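Local coordinates for TBC1 domain family member 22A (Homo sapiens, PDB 2QFZ), which may act as a GTPase-activating protein for Rab family GTPases through its TBC domain, at residues Q102-Q107 with I133-A138. Sequence-based numbering, arbitrary orientation. Where two conformers were deposited one is given.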
ATOM      1  N   GLN A 102       5.160  16.357  20.830  1.00 60.36           N
ATOM      2  CA  GLN A 102       5.387  15.311  21.830  1.00 61.50           C
ATOM      3  C   GLN A 102       4.297  14.236  21.757  1.00 59.26           C
ATOM      4  O   GLN A 102       4.581  13.029  21.844  1.00 56.45           O
ATOM      5  CB  GLN A 102       5.419  15.910  23.241  1.00 63.62           C
ATOM      6  CG  GLN A 102       6.647  16.777  23.547  1.00 65.10           C
ATOM      7  CD  GLN A 102       6.673  17.271  25.006  1.00 66.25           C
ATOM      8  OE1 GLN A 102       5.752  16.991  25.794  1.00 66.33           O
ATOM      9  NE2 GLN A 102       7.726  18.010  25.365  1.00 66.13           N
ATOM     10  N   ASP A 103       3.056  14.695  21.600  1.00 57.01           N
ATOM     11  CA  ASP A 103       1.896  13.822  21.508  1.00 56.21           C
ATOM     12  C   ASP A 103       1.849  13.032  20.182  1.00 52.83           C
ATOM     13  O   ASP A 103       1.370  11.900  20.148  1.00 52.12           O
ATOM     14  CB  ASP A 103       0.614  14.644  21.671  1.00 59.77           C
ATOM     15  CG  ASP A 103      -0.621  13.779  21.705  1.00 62.97           C
ATOM     16  OD1 ASP A 103      -0.657  12.836  22.530  1.00 65.96           O
ATOM     17  OD2 ASP A 103      -1.546  14.025  20.898  1.00 65.84           O
ATOM     18  N   THR A 104       2.340  13.634  19.103  1.00 47.53           N
ATOM     19  CA  THR A 104       2.527  12.918  17.846  1.00 42.77           C
ATOM     20  C   THR A 104       3.542  11.785  18.012  1.00 43.44           C
ATOM     21  O   THR A 104       3.298  10.647  17.554  1.00 42.76           O
ATOM     22  CB  THR A 104       2.972  13.870  16.709  1.00 39.51           C
ATOM     23  OG1 THR A 104       1.974  14.880  16.515  1.00 37.20           O
ATOM     24  CG2 THR A 104       3.159  13.129  15.417  1.00 35.84           C
ATOM     25  N   TYR A 105       4.667  12.060  18.676  1.00 42.33           N
ATOM     26  CA  TYR A 105       5.691  11.025  18.826  1.00 43.57           C
ATOM     27  C   TYR A 105       5.237   9.863  19.740  1.00 41.12           C
ATOM     28  O   TYR A 105       5.590   8.702  19.494  1.00 41.24           O
ATOM     29  CB  TYR A 105       7.054  11.578  19.301  1.00 47.72           C
ATOM     30  CG  TYR A 105       8.041  10.447  19.499  1.00 48.54           C
ATOM     31  CD1 TYR A 105       8.484   9.691  18.412  1.00 50.14           C
ATOM     32  CD2 TYR A 105       8.469  10.079  20.766  1.00 49.69           C
ATOM     33  CE1 TYR A 105       9.375   8.613  18.580  1.00 51.67           C
ATOM     34  CE2 TYR A 105       9.369   8.999  20.947  1.00 52.11           C
ATOM     35  CZ  TYR A 105       9.812   8.271  19.857  1.00 51.00           C
ATOM     36  OH  TYR A 105      10.692   7.199  20.041  1.00 50.01           O
ATOM     37  N   ARG A 106       4.472  10.187  20.787  1.00 38.05           N
ATOM     38  CA  ARG A 106       3.995   9.153  21.717  0.50 36.50           C
ATOM     39  C   ARG A 106       3.032   8.216  21.020  1.00 34.21           C
ATOM     40  O   ARG A 106       3.139   6.991  21.193  1.00 33.44           O
ATOM     41  CB  ARG A 106       3.327   9.740  22.974  0.50 37.55           C
ATOM     42  CG  ARG A 106       3.083   8.664  24.069  0.50 37.37           C
ATOM     43  CD  ARG A 106       2.281   9.185  25.287  0.50 37.68           C
ATOM     44  NE  ARG A 106       2.232   8.169  26.355  0.50 37.03           N
ATOM     45  CZ  ARG A 106       1.230   7.309  26.560  0.50 37.17           C
ATOM     46  NH1 ARG A 106       0.148   7.315  25.786  0.50 36.93           N
ATOM     47  NH2 ARG A 106       1.310   6.430  27.552  0.50 37.28           N
ATOM     48  N   GLN A 107       2.096   8.767  20.235  1.00 32.53           N
ATOM     49  CA  GLN A 107       1.222   7.918  19.414  1.00 33.88           C
ATOM     50  C   GLN A 107       2.032   6.967  18.502  1.00 32.22           C
ATOM     51  O   GLN A 107       1.733   5.753  18.415  1.00 31.60           O
ATOM     52  CB  GLN A 107       0.250   8.775  18.594  1.00 39.79           C
ATOM     53  CG  GLN A 107      -0.908   9.388  19.409  1.00 42.71           C
ATOM     54  CD  GLN A 107      -1.936  10.070  18.520  1.00 44.91           C
ATOM     55  OE1 GLN A 107      -2.868   9.424  18.013  1.00 48.46           O
ATOM     56  NE2 GLN A 107      -1.762  11.378  18.303  1.00 44.91           N
ATOM     57  N   ILE A 133      10.473   8.399   9.776  1.00 26.60           N
ATOM     58  CA  ILE A 133       9.695   8.676   8.522  1.00 23.60           C
ATOM     59  C   ILE A 133       8.287   9.190   8.854  1.00 21.48           C
ATOM     60  O   ILE A 133       7.816  10.194   8.294  1.00 22.22           O
ATOM     61  CB  ILE A 133       9.557   7.406   7.620  1.00 22.72           C
ATOM     62  CG1 ILE A 133      10.883   7.061   6.941  1.00 19.29           C
ATOM     63  CG2 ILE A 133       8.460   7.598   6.520  1.00 18.62           C
ATOM     64  CD1 ILE A 133      10.896   5.647   6.290  1.00 21.40           C
ATOM     65  N   LEU A 134       7.620   8.490   9.780  1.00 24.32           N
ATOM     66  CA  LEU A 134       6.234   8.792  10.147  1.00 22.05           C
ATOM     67  C   LEU A 134       6.134  10.129  10.915  1.00 21.94           C
ATOM     68  O   LEU A 134       5.285  10.970  10.621  1.00 25.77           O
ATOM     69  CB  LEU A 134       5.616   7.595  10.936  1.00 22.23           C
ATOM     70  CG  LEU A 134       5.295   6.367  10.076  1.00 19.45           C
ATOM     71  CD1 LEU A 134       5.031   5.144  10.916  1.00 23.81           C
ATOM     72  CD2 LEU A 134       4.119   6.698   9.163  1.00 25.12           C
ATOM     73  N   PHE A 135       7.062  10.374  11.823  1.00 23.18           N
ATOM     74  CA  PHE A 135       7.135  11.675  12.525  1.00 25.90           C
ATOM     75  C   PHE A 135       7.380  12.872  11.563  1.00 23.91           C
ATOM     76  O   PHE A 135       6.706  13.929  11.661  1.00 19.74           O
ATOM     77  CB  PHE A 135       8.208  11.612  13.636  1.00 32.71           C
ATOM     78  CG  PHE A 135       8.299  12.858  14.478  1.00 34.15           C
ATOM     79  CD1 PHE A 135       7.503  13.012  15.591  1.00 35.71           C
ATOM     80  CD2 PHE A 135       9.187  13.865  14.161  1.00 38.83           C
ATOM     81  CE1 PHE A 135       7.568  14.180  16.367  1.00 37.56           C
ATOM     82  CE2 PHE A 135       9.254  15.039  14.936  1.00 39.50           C
ATOM     83  CZ  PHE A 135       8.444  15.181  16.039  1.00 37.84           C
ATOM     84  N   ILE A 136       8.314  12.720  10.625  1.00 23.00           N
ATOM     85  CA  ILE A 136       8.576  13.796   9.637  1.00 22.81           C
ATOM     86  C   ILE A 136       7.370  14.032   8.708  1.00 22.96           C
ATOM     87  O   ILE A 136       6.961  15.180   8.469  1.00 25.11           O
ATOM     88  CB  ILE A 136       9.877  13.518   8.829  1.00 22.92           C
ATOM     89  CG1 ILE A 136      11.112  13.786   9.713  1.00 24.36           C
ATOM     90  CG2 ILE A 136       9.978  14.373   7.559  1.00 23.45           C
ATOM     91  CD1 ILE A 136      12.428  13.323   9.068  1.00 23.79           C
ATOM     92  N   TRP A 137       6.781  12.952   8.192  1.00 21.91           N
ATOM     93  CA  TRP A 137       5.557  13.081   7.378  1.00 18.90           C
ATOM     94  C   TRP A 137       4.443  13.881   8.117  1.00 17.64           C
ATOM     95  O   TRP A 137       3.812  14.774   7.545  1.00 18.75           O
ATOM     96  CB  TRP A 137       5.039  11.703   6.927  1.00 19.53           C
ATOM     97  CG  TRP A 137       4.003  11.884   5.920  1.00 18.37           C
ATOM     98  CD1 TRP A 137       4.178  11.941   4.576  1.00 19.76           C
ATOM     99  CD2 TRP A 137       2.615  12.085   6.159  1.00 20.16           C
ATOM    100  NE1 TRP A 137       2.961  12.157   3.949  1.00 20.22           N
ATOM    101  CE2 TRP A 137       1.990  12.249   4.902  1.00 19.57           C
ATOM    102  CE3 TRP A 137       1.815  12.104   7.323  1.00 21.55           C
ATOM    103  CZ2 TRP A 137       0.621  12.460   4.769  1.00 19.67           C
ATOM    104  CZ3 TRP A 137       0.444  12.350   7.176  1.00 21.15           C
ATOM    105  CH2 TRP A 137      -0.125  12.509   5.916  1.00 18.86           C
ATOM    106  N   ALA A 138       4.247  13.553   9.395  1.00 22.33           N
ATOM    107  CA  ALA A 138       3.186  14.125  10.241  1.00 23.69           C
ATOM    108  C   ALA A 138       3.395  15.619  10.492  1.00 24.63           C
ATOM    109  O   ALA A 138       2.475  16.391  10.339  1.00 22.82           O
ATOM    110  CB  ALA A 138       3.112  13.385  11.549  1.00 19.53           C
TER
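Two helices of the all-helical Rab-GAP TBC domain, 102-111 and 124-140, pack against each other through T104 and Y105 on one and F135 and A138 on the other, a small apolar patch without a hydrogen bond across it. F135 does most of the bridging: with CG trans to the backbone N (chi1 -176°), its ring extends toward the opposite helix, and CE1 lies 4.0 Å from Y105 CB. T104 CG2 also reaches the ring, 4.3 Å from F135 CD1. The T104 methyl stands anti to the backbone N, with OG1 beside that N (chi1 -60°), which brings CG2 to 3.9 Å from A138 CB, one helical turn beyond F135. In this part of the TBC fold the short segments run roughly antiparallel, their N-to-C directions 144° apart and their axes 10.1 Å apart; F135 and A138, about one turn apart, both face helix 102-111. Helix 124-140 turns other residues inward: I136 packs on helix 74-91, and W137 on helices 150-162 and 181-200. A polar tie supplements the apolar patch, since Y105 OH hydrogen-bonds E131 OE1 one turn before F135, linking the same two helices.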